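Local coordinates for protein glutamate receptor 1 (Adineta vaga, PDB 4IO2) that probably works as a ligand-gated ion channel of the glutamate receptor family, this piece being its extracellular glutamate-binding domain, at residues Gly69-Leu74 with Ser90-Ile95; Ser101-Ser106 with Asn236-Trp241; Asp143-Glu148 with Ser153-Pro158. All coordinates share one frame; numbering follows the deposited sequence. Where two conformers were deposited one is given.

Contact 1. Residues Gly69-Leu74 with Ser90-Ile95; sequences GLVLAL and SARREI. With GLU (glutamic acid), chain E.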
loop_
_atom_site.group_PDB
_atom_site.type_symbol
_atom_site.label_atom_id
_atom_site.label_comp_id
_atom_site.label_asym_id
_atom_site.label_seq_id
_atom_site.Cartn_x
_atom_site.Cartn_y
_atom_site.Cartn_z
ATOM N N GLY A 69 -14.892 -2.231 16.327
ATOM C CA GLY A 69 -16.356 -2.115 16.452
ATOM C C GLY A 69 -17.048 -1.607 15.182
ATOM O O GLY A 69 -18.125 -2.098 14.789
ATOM N N LEU A 70 -16.435 -0.637 14.517
ATOM C CA LEU A 70 -16.949 -0.120 13.251
ATOM C C LEU A 70 -16.954 -1.228 12.192
ATOM O O LEU A 70 -17.947 -1.383 11.439
ATOM C CB LEU A 70 -16.104 1.078 12.789
ATOM C CG LEU A 70 -16.516 1.692 11.447
ATOM C CD1 LEU A 70 -17.907 2.253 11.481
ATOM C CD2 LEU A 70 -15.509 2.738 11.091
ATOM N N VAL A 71 -15.861 -1.987 12.103
ATOM C CA VAL A 71 -15.776 -3.086 11.146
ATOM C C VAL A 71 -16.888 -4.115 11.425
ATOM O O VAL A 71 -17.570 -4.577 10.503
ATOM C CB VAL A 71 -14.374 -3.718 11.215
ATOM C CG1 VAL A 71 -14.283 -4.999 10.443
ATOM C CG2 VAL A 71 -13.342 -2.705 10.715
ATOM N N LEU A 72 -17.053 -4.489 12.695
ATOM C CA LEU A 72 -18.091 -5.437 13.066
ATOM C C LEU A 72 -19.494 -4.926 12.747
ATOM O O LEU A 72 -20.361 -5.688 12.318
ATOM C CB LEU A 72 -17.985 -5.766 14.565
ATOM C CG LEU A 72 -16.808 -6.679 14.903
ATOM C CD1 LEU A 72 -16.477 -6.589 16.395
ATOM C CD2 LEU A 72 -17.107 -8.095 14.512
ATOM N N ALA A 73 -19.719 -3.646 12.958
ATOM C CA ALA A 73 -21.016 -3.025 12.641
ATOM C C ALA A 73 -21.288 -3.116 11.147
ATOM O O ALA A 73 -22.408 -3.469 10.736
ATOM C CB ALA A 73 -21.044 -1.586 13.119
ATOM N N LEU A 74 -20.274 -2.872 10.314
ATOM C CA LEU A 74 -20.482 -3.003 8.891
ATOM C C LEU A 74 -20.816 -4.464 8.562
ATOM O O LEU A 74 -21.728 -4.746 7.781
ATOM C CB LEU A 74 -19.253 -2.534 8.118
ATOM C CG LEU A 74 -19.489 -2.623 6.610
ATOM C CD1 LEU A 74 -18.844 -1.467 5.916
ATOM C CD2 LEU A 74 -19.009 -3.943 6.019
ATOM N N SER A 90 -5.313 -8.809 8.894
ATOM C CA SER A 90 -5.685 -10.197 8.616
ATOM C C SER A 90 -6.958 -10.581 9.353
ATOM O O SER A 90 -7.846 -11.201 8.794
ATOM C CB SER A 90 -4.528 -11.163 8.988
ATOM O OG SER A 90 -4.176 -11.094 10.376
ATOM N N ALA A 91 -7.038 -10.235 10.624
ATOM C CA ALA A 91 -8.220 -10.597 11.405
ATOM C C ALA A 91 -9.451 -9.909 10.843
ATOM O O ALA A 91 -10.539 -10.508 10.786
ATOM C CB ALA A 91 -8.074 -10.227 12.907
ATOM N N ARG A 92 -9.348 -8.646 10.454
ATOM C CA ARG A 92 -10.528 -7.968 9.890
ATOM C C ARG A 92 -10.936 -8.541 8.535
ATOM O O ARG A 92 -12.116 -8.626 8.229
ATOM C CB ARG A 92 -10.290 -6.449 9.809
ATOM C CG ARG A 92 -10.259 -5.782 11.176
ATOM C CD ARG A 92 -9.659 -4.384 11.128
ATOM N NE ARG A 92 -9.596 -3.779 12.444
ATOM C CZ ARG A 92 -9.081 -2.585 12.705
ATOM N NH1 ARG A 92 -8.606 -1.858 11.713
ATOM N NH2 ARG A 92 -9.099 -2.119 13.950
ATOM N N ARG A 93 -9.959 -8.926 7.741
ATOM C CA ARG A 93 -10.217 -9.478 6.405
ATOM C C ARG A 93 -10.980 -10.803 6.451
ATOM O O ARG A 93 -11.595 -11.164 5.463
ATOM C CB ARG A 93 -8.876 -9.607 5.657
ATOM C CG ARG A 93 -9.002 -10.119 4.225
ATOM C CD ARG A 93 -9.698 -9.123 3.303
ATOM N NE ARG A 93 -9.925 -9.629 1.968
ATOM C CZ ARG A 93 -10.996 -10.332 1.615
ATOM N NH1 ARG A 93 -11.942 -10.633 2.507
ATOM N NH2 ARG A 93 -11.126 -10.750 0.357
ATOM N N GLU A 94 -10.955 -11.477 7.595
ATOM C CA GLU A 94 -11.777 -12.674 7.741
ATOM C C GLU A 94 -13.264 -12.356 7.677
ATOM O O GLU A 94 -14.058 -13.216 7.304
ATOM C CB GLU A 94 -11.503 -13.351 9.083
ATOM C CG GLU A 94 -10.153 -13.961 9.176
ATOM C CD GLU A 94 -10.033 -15.333 8.462
ATOM O OE1 GLU A 94 -11.008 -15.789 7.797
ATOM O OE2 GLU A 94 -8.939 -15.951 8.578
ATOM N N ILE A 95 -13.660 -11.145 8.063
ATOM C CA ILE A 95 -15.082 -10.818 8.193
ATOM C C ILE A 95 -15.608 -9.746 7.242
ATOM O O ILE A 95 -16.827 -9.633 7.059
ATOM C CB ILE A 95 -15.477 -10.496 9.665
ATOM C CG1 ILE A 95 -14.705 -9.311 10.209
ATOM C CG2 ILE A 95 -15.352 -11.765 10.510
ATOM C CD1 ILE A 95 -15.289 -8.699 11.471
HETATM N N GLU E . -6.032 2.780 12.119
HETATM C CA GLU E . -6.271 2.173 13.432
HETATM C C GLU E . -7.189 0.962 13.294
HETATM O O GLU E . -7.812 0.789 12.215
HETATM C CB GLU E . -6.885 3.158 14.431
HETATM C CG GLU E . -6.089 4.441 14.695
HETATM C CD GLU E . -4.783 4.263 15.469
HETATM O OE1 GLU E . -4.525 3.157 15.940
HETATM O OE2 GLU E . -4.059 5.275 15.660
HETATM O OXT GLU E . -7.280 0.167 14.259
#

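Contact 2. Residues Ser101-Ser106 with Asn236-Trp241; sequences SISDNS and NLKKKW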
loop_
_atom_site.group_PDB
_atom_site.type_symbol
_atom_site.label_atom_id
_atom_site.label_comp_id
_atom_site.label_asym_id
_atom_site.label_seq_id
_atom_site.Cartn_x
_atom_site.Cartn_y
_atom_site.Cartn_z
ATOM N N SER A 101 -5.992 0.224 -1.375
ATOM C CA SER A 101 -5.589 1.161 -0.342
ATOM C C SER A 101 -5.810 2.616 -0.742
ATOM O O SER A 101 -5.529 2.999 -1.903
ATOM C CB SER A 101 -4.099 0.951 -0.057
ATOM O OG SER A 101 -3.485 2.059 0.615
ATOM N N ILE A 102 -6.290 3.415 0.218
ATOM C CA ILE A 102 -6.361 4.865 0.081
ATOM C C ILE A 102 -5.118 5.586 0.608
ATOM O O ILE A 102 -4.906 6.756 0.266
ATOM C CB ILE A 102 -7.646 5.454 0.715
ATOM C CG1 ILE A 102 -7.714 5.199 2.223
ATOM C CG2 ILE A 102 -8.903 4.860 -0.018
ATOM C CD1 ILE A 102 -8.922 5.965 2.854
ATOM N N SER A 103 -4.311 4.899 1.421
ATOM C CA SER A 103 -3.118 5.492 2.015
ATOM C C SER A 103 -2.227 4.408 2.569
ATOM O O SER A 103 -2.743 3.400 3.064
ATOM C CB SER A 103 -3.514 6.441 3.168
ATOM O OG SER A 103 -2.371 7.088 3.755
ATOM N N ASP A 104 -0.924 4.608 2.506
ATOM C CA ASP A 104 -0.025 3.838 3.321
ATOM C C ASP A 104 -0.150 4.285 4.776
ATOM O O ASP A 104 -0.776 5.291 5.109
ATOM C CB ASP A 104 1.422 3.970 2.808
ATOM C CG ASP A 104 1.966 5.403 2.846
ATOM O OD1 ASP A 104 1.448 6.250 3.597
ATOM O OD2 ASP A 104 2.942 5.687 2.098
ATOM N N ASN A 105 0.376 3.472 5.662
ATOM C CA ASN A 105 0.313 3.730 7.091
ATOM C C ASN A 105 1.431 3.009 7.772
ATOM O O ASN A 105 2.006 2.047 7.240
ATOM C CB ASN A 105 -1.045 3.260 7.678
ATOM C CG ASN A 105 -1.206 3.626 9.143
ATOM O OD1 ASN A 105 -1.100 4.784 9.515
ATOM N ND2 ASN A 105 -1.465 2.625 9.985
ATOM N N SER A 106 1.709 3.478 8.978
ATOM C CA SER A 106 2.610 2.809 9.914
ATOM C C SER A 106 2.312 3.461 11.271
ATOM O O SER A 106 1.533 4.429 11.361
ATOM C CB SER A 106 4.064 2.988 9.527
ATOM O OG SER A 106 4.358 4.373 9.478
ATOM N N ASN A 236 -3.197 15.286 -3.196
ATOM C CA ASN A 236 -3.665 16.645 -2.936
ATOM C C ASN A 236 -4.471 16.742 -1.658
ATOM O O ASN A 236 -4.336 17.680 -0.878
ATOM C CB ASN A 236 -4.572 17.142 -4.078
ATOM C CG ASN A 236 -3.868 17.262 -5.393
ATOM O OD1 ASN A 236 -2.629 17.343 -5.477
ATOM N ND2 ASN A 236 -4.681 17.321 -6.465
ATOM N N LEU A 237 -5.291 15.729 -1.416
ATOM C CA LEU A 237 -6.120 15.707 -0.228
ATOM C C LEU A 237 -5.273 15.552 1.020
ATOM O O LEU A 237 -5.534 16.200 2.041
ATOM C CB LEU A 237 -7.123 14.554 -0.278
ATOM C CG LEU A 237 -8.366 14.790 -1.093
ATOM C CD1 LEU A 237 -9.211 13.532 -1.083
ATOM C CD2 LEU A 237 -9.120 15.966 -0.462
ATOM N N LYS A 238 -4.265 14.684 0.945
ATOM C CA LYS A 238 -3.386 14.506 2.088
ATOM C C LYS A 238 -2.686 15.837 2.426
ATOM O O LYS A 238 -2.615 16.242 3.600
ATOM C CB LYS A 238 -2.400 13.358 1.855
ATOM C CG LYS A 238 -1.586 13.015 3.104
ATOM C CD LYS A 238 -0.664 11.838 2.856
ATOM C CE LYS A 238 -1.463 10.533 2.823
ATOM N NZ LYS A 238 -0.589 9.328 2.607
ATOM N N LYS A 239 -2.155 16.516 1.404
ATOM C CA LYS A 239 -1.476 17.781 1.611
ATOM C C LYS A 239 -2.427 18.809 2.223
ATOM O O LYS A 239 -2.091 19.494 3.207
ATOM C CB LYS A 239 -0.861 18.309 0.311
ATOM C CG LYS A 239 -0.242 19.707 0.406
ATOM C CD LYS A 239 0.361 20.159 -0.923
ATOM C CE LYS A 239 0.939 21.585 -0.859
ATOM N NZ LYS A 239 1.715 21.969 -2.076
ATOM N N LYS A 240 -3.646 18.883 1.700
ATOM C CA LYS A 240 -4.630 19.864 2.178
ATOM C C LYS A 240 -4.902 19.738 3.681
ATOM O O LYS A 240 -4.946 20.719 4.401
ATOM C CB LYS A 240 -5.952 19.723 1.406
ATOM C CG LYS A 240 -7.088 20.586 1.926
ATOM C CD LYS A 240 -8.376 20.410 1.129
ATOM C CE LYS A 240 -9.500 21.214 1.770
ATOM N NZ LYS A 240 -10.803 21.020 1.066
ATOM N N TRP A 241 -5.116 18.514 4.155
ATOM C CA TRP A 241 -5.526 18.290 5.527
ATOM C C TRP A 241 -4.369 18.074 6.502
ATOM O O TRP A 241 -4.550 18.288 7.697
ATOM C CB TRP A 241 -6.524 17.113 5.583
ATOM C CG TRP A 241 -7.831 17.506 4.926
ATOM C CD1 TRP A 241 -8.259 17.211 3.643
ATOM C CD2 TRP A 241 -8.846 18.366 5.486
ATOM N NE1 TRP A 241 -9.473 17.801 3.408
ATOM C CE2 TRP A 241 -9.853 18.524 4.503
ATOM C CE3 TRP A 241 -9.003 18.995 6.723
ATOM C CZ2 TRP A 241 -10.998 19.271 4.721
ATOM C CZ3 TRP A 241 -10.146 19.771 6.947
ATOM C CH2 TRP A 241 -11.132 19.909 5.936
HETATM O O HOH W 1 -0.161 7.020 0.652
HETATM O O HOH W 2 1.750 9.071 3.451
#

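Contact 3. Residues Asp143-Glu148 with Ser153-Pro158; sequences DYYLRE and SRNFYP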
loop_
_atom_site.group_PDB
_atom_site.type_symbol
_atom_site.label_atom_id
_atom_site.label_comp_id
_atom_site.label_asym_id
_atom_site.label_seq_id
_atom_site.Cartn_x
_atom_site.Cartn_y
_atom_site.Cartn_z
ATOM N N ASP A 143 -3.355 -5.617 18.523
ATOM C CA ASP A 143 -2.808 -6.906 18.110
ATOM C C ASP A 143 -1.297 -6.899 17.928
ATOM O O ASP A 143 -0.648 -7.923 18.173
ATOM C CB ASP A 143 -3.554 -7.519 16.945
ATOM C CG ASP A 143 -4.977 -7.916 17.343
ATOM O OD1 ASP A 143 -5.197 -8.569 18.413
ATOM O OD2 ASP A 143 -5.876 -7.482 16.645
ATOM N N TYR A 144 -0.725 -5.755 17.553
ATOM C CA TYR A 144 0.724 -5.643 17.518
ATOM C C TYR A 144 1.300 -5.878 18.914
ATOM O O TYR A 144 2.267 -6.621 19.080
ATOM C CB TYR A 144 1.168 -4.269 16.958
ATOM C CG TYR A 144 2.654 -4.136 16.900
ATOM C CD1 TYR A 144 3.376 -3.726 18.019
ATOM C CD2 TYR A 144 3.355 -4.424 15.735
ATOM C CE1 TYR A 144 4.740 -3.616 17.966
ATOM C CE2 TYR A 144 4.717 -4.331 15.684
ATOM C CZ TYR A 144 5.402 -3.924 16.795
ATOM O OH TYR A 144 6.779 -3.837 16.750
ATOM N N TYR A 145 0.739 -5.202 19.899
ATOM C CA TYR A 145 1.206 -5.342 21.271
ATOM C C TYR A 145 1.179 -6.802 21.690
ATOM O O TYR A 145 2.166 -7.318 22.272
ATOM C CB TYR A 145 0.338 -4.497 22.195
ATOM C CG TYR A 145 0.765 -4.593 23.638
ATOM C CD1 TYR A 145 0.300 -5.615 24.442
ATOM C CD2 TYR A 145 1.638 -3.656 24.203
ATOM C CE1 TYR A 145 0.673 -5.734 25.752
ATOM C CE2 TYR A 145 2.037 -3.780 25.512
ATOM C CZ TYR A 145 1.534 -4.814 26.286
ATOM O OH TYR A 145 1.900 -4.956 27.602
ATOM N N LEU A 146 0.051 -7.468 21.455
ATOM C CA LEU A 146 -0.139 -8.825 21.944
ATOM C C LEU A 146 0.830 -9.809 21.266
ATOM O O LEU A 146 1.310 -10.753 21.909
ATOM C CB LEU A 146 -1.590 -9.269 21.742
ATOM C CG LEU A 146 -2.621 -8.557 22.628
ATOM C CD1 LEU A 146 -4.041 -8.899 22.195
ATOM C CD2 LEU A 146 -2.382 -8.823 24.099
ATOM N N ARG A 147 1.174 -9.576 20.004
ATOM C CA ARG A 147 2.138 -10.446 19.333
ATOM C C ARG A 147 3.601 -10.123 19.655
ATOM O O ARG A 147 4.411 -11.036 19.801
ATOM C CB ARG A 147 1.948 -10.411 17.818
ATOM C CG ARG A 147 2.895 -11.378 17.071
ATOM C CD ARG A 147 2.783 -11.265 15.544
ATOM N NE ARG A 147 3.155 -9.915 15.151
ATOM C CZ ARG A 147 2.307 -8.971 14.760
ATOM N NH1 ARG A 147 1.011 -9.230 14.595
ATOM N NH2 ARG A 147 2.788 -7.760 14.514
ATOM N N GLU A 148 3.939 -8.838 19.726
ATOM C CA GLU A 148 5.344 -8.404 19.755
ATOM C C GLU A 148 5.919 -8.051 21.111
ATOM O O GLU A 148 7.133 -8.102 21.301
ATOM C CB GLU A 148 5.530 -7.167 18.892
ATOM C CG GLU A 148 5.064 -7.355 17.488
ATOM C CD GLU A 148 6.035 -8.085 16.612
ATOM O OE1 GLU A 148 7.239 -8.102 16.930
ATOM O OE2 GLU A 148 5.586 -8.615 15.574
ATOM N N SER A 153 -0.357 -11.861 26.296
ATOM C CA SER A 153 -0.913 -11.463 27.563
ATOM C C SER A 153 -1.568 -10.067 27.478
ATOM O O SER A 153 -0.960 -9.087 27.001
ATOM C CB SER A 153 0.196 -11.473 28.637
ATOM O OG SER A 153 0.867 -12.748 28.768
ATOM N N ARG A 154 -2.794 -9.962 27.956
ATOM C CA ARG A 154 -3.513 -8.701 27.896
ATOM C C ARG A 154 -3.195 -7.791 29.092
ATOM O O ARG A 154 -4.055 -7.519 29.941
ATOM C CB ARG A 154 -4.993 -8.983 27.777
ATOM C CG ARG A 154 -5.317 -9.851 26.537
ATOM C CD ARG A 154 -6.808 -10.178 26.438
ATOM N NE ARG A 154 -7.076 -11.158 25.396
ATOM C CZ ARG A 154 -7.265 -10.835 24.131
ATOM N NH1 ARG A 154 -7.275 -9.560 23.782
ATOM N NH2 ARG A 154 -7.486 -11.784 23.212
ATOM N N ASN A 155 -1.951 -7.324 29.119
ATOM C CA ASN A 155 -1.371 -6.690 30.293
ATOM C C ASN A 155 -0.870 -5.269 30.009
ATOM O O ASN A 155 -0.137 -4.673 30.790
ATOM C CB ASN A 155 -0.252 -7.541 30.885
ATOM C CG ASN A 155 0.885 -7.764 29.917
ATOM O OD1 ASN A 155 0.960 -7.136 28.862
ATOM N ND2 ASN A 155 1.774 -8.678 30.260
ATOM N N PHE A 156 -1.275 -4.694 28.881
ATOM C CA PHE A 156 -1.096 -3.256 28.660
ATOM C C PHE A 156 -2.068 -2.476 29.538
ATOM O O PHE A 156 -2.976 -3.053 30.051
ATOM C CB PHE A 156 -1.335 -2.908 27.208
ATOM C CG PHE A 156 -2.653 -3.386 26.665
ATOM C CD1 PHE A 156 -3.779 -2.617 26.806
ATOM C CD2 PHE A 156 -2.723 -4.545 25.963
ATOM C CE1 PHE A 156 -4.988 -3.020 26.209
ATOM C CE2 PHE A 156 -3.931 -4.971 25.402
ATOM C CZ PHE A 156 -5.053 -4.244 25.560
ATOM N N TYR A 157 -1.876 -1.151 29.674
ATOM C CA TYR A 157 -2.893 -0.265 30.284
ATOM C C TYR A 157 -3.982 0.052 29.248
ATOM O O TYR A 157 -3.676 0.610 28.204
ATOM C CB TYR A 157 -2.234 1.066 30.729
ATOM C CG TYR A 157 -3.160 1.961 31.510
ATOM C CD1 TYR A 157 -3.931 2.911 30.879
ATOM C CD2 TYR A 157 -3.198 1.914 32.895
ATOM C CE1 TYR A 157 -4.777 3.729 31.577
ATOM C CE2 TYR A 157 -4.056 2.736 33.611
ATOM C CZ TYR A 157 -4.811 3.653 32.953
ATOM O OH TYR A 157 -5.632 4.482 33.676
ATOM N N PRO A 158 -5.251 -0.294 29.560
ATOM C CA PRO A 158 -6.297 -0.188 28.500
ATOM C C PRO A 158 -6.807 1.248 28.321
ATOM O O PRO A 158 -7.030 1.954 29.306
ATOM C CB PRO A 158 -7.398 -1.100 29.020
ATOM C CG PRO A 158 -7.215 -1.005 30.597
ATOM C CD PRO A 158 -5.722 -0.948 30.806
#

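Contact 1. Residues Gly69-Leu74 with Ser90-Ile95
Val71, on helix 67-75, packs against Arg92 and Ile95 of segment 90-95. Both segments belong to lobe 1 of the two-lobed, clamshell-shaped ligand-binding domain, which has the periplasmic binding protein fold. Val71 CG2 lies 4.1 Å from Arg92 CD, on the shaft of the arginine, and the two side chains cross at about a right angle. CG1, which its torsion sets opposite the backbone N (chi1 170°), meets Ile95 CD1 at 4.0 Å and also lies near the arginine's CG. Ile95 CD1 also touches Leu72 CD2 at 3.6 Å. Leu72 and Ile95 are on the surface, so they form the outer edge of this small apolar patch. The inner edge is the buried arginine. Its chain is extended from CG to NE and carries the guanidinium past Val71 to the bound glutamate. There the guanidinium meets the ligand alpha-carboxylate end-on, and the carboxylate carbon lies in the guanidinium plane. Each terminal nitrogen takes one oxygen. This two-pronged grip is the usual way in which glutamate receptors hold the alpha-carboxylate of an amino acid. Thr87 O also accepts from NH1, and Thr68 OG1 is bonded to NH2. These second partners probably fix the rotation of the guanidinium. On another side of segment 90-95, Arg93 and Glu94 form salt bridges with Asp222 and Lys219 of the second subunit. One short segment therefore serves the pocket, the packing against helix 67-75 and the subunit interface. In the pocket, Arg92 NH1 donates to ligand O at 2.8 Å and 170°, and Arg92 NH2 donates to ligand OXT at 2.9 Å and a less straight 156°.

Contact 2. Residues Ser101-Ser106 with Asn236-Trp241
Lys238 reaches from helix 233-242 to Ser103 and Asp104 of strand 103-112. In the two-lobed fold of glutamate receptor ligand-binding domains, this strand is one of those that run between the lobes. The helix lies near the C-terminus and packs on helix 40-52, where Leu237 touches Tyr40 and Tyr47. The lysine chain leaves the helix toward the strand and bends once, at chi3 (-75°). Its ammonium ends beside the serine hydroxyl and donates to it, Lys238 NZ to Ser103 OG at 3.1 Å. Asp104 comes in across the lysine at about a right angle. Its nearer oxygen, OD1, is 3.8 Å from Lys238 NZ, so the salt bridge is long. A water fills out the link by accepting from both Lys238 NZ and Asp104 N, each at 3.1 Å. The ammonium thus meets two side chains and, through water, the strand backbone. Ser103 OG is used twice, accepting from the lysine and donating to the next carbonyl. That second bond, Ser103 OG to Asp104 O at 2.8 Å, lies in the carbonyl plane on a lone pair, with a C=O...OG angle of 134°.

Contact 3. Residues Asp143-Glu148 with Ser153-Pro158
Ser153 O comes first along the second segment and points at two residues of helix 140-148. It lies 3.2 Å from Leu146 CD2, a tight approach, and it also sits near the plane of the Tyr145 ring, at its edge. Arg154 follows, at the centre of an inverse gamma turn. Its side chain crosses Leu146 at a slant, with Arg154 NH1 3.7 Å from Leu146 CD1. Asn155 crosses Tyr145 at about a right angle near the phenol end, and its amide stands nearly perpendicular to the ring. Phe156 makes the main aromatic contact. Its CG sits between the backbone N and the carbonyl carbon (chi1 53°), which turns the ring edge toward the face of Tyr145. The pair is T-shaped, with centroids 5.2 Å apart and planes at 82°. Phe156 CB lies over the same tyrosine ring, 3.8 Å from its centroid, in a CH-pi contact. Leu146 CD2 reaches the Phe156 ring edge from the helix, 4.4 Å from CE2. Were Tyr145 an alanine, Phe156 would probably lose the face it packs on, and a gap would be likely to open between the helix and the loop before the strand. Tyr157 then enters the strand and bonds through its backbone to Ile133 and Ile135. Tyr145 and Phe156 both touch Ile135 of the neighbouring strand. The contact lies within a beta-alpha-beta unit: strand 134-136, helix 140-148 and the parallel strand 157-159.

Overall arrangement
The three contacts are separate, and each mixes core and surface. The buried side is Val71 and Arg92 in contact 1, Ser103 in contact 2, and Tyr145 and Phe156 in contact 3. The surface side is Leu72 and Ile95, then Asp104, then Arg154. Contact 2 lies nearest the chain centre, about 11 Å between centres, and contact 3 farthest, at about 18 Å. These two sit on opposite sides of that centre. No helix or strand is shared. Contact 1 is apolar between its segments but holds a ligand arginine. Contact 2 is polar and partly water-bridged. Contact 3 is mostly aromatic and apolar. Only contact 1 touches the bound glutamate.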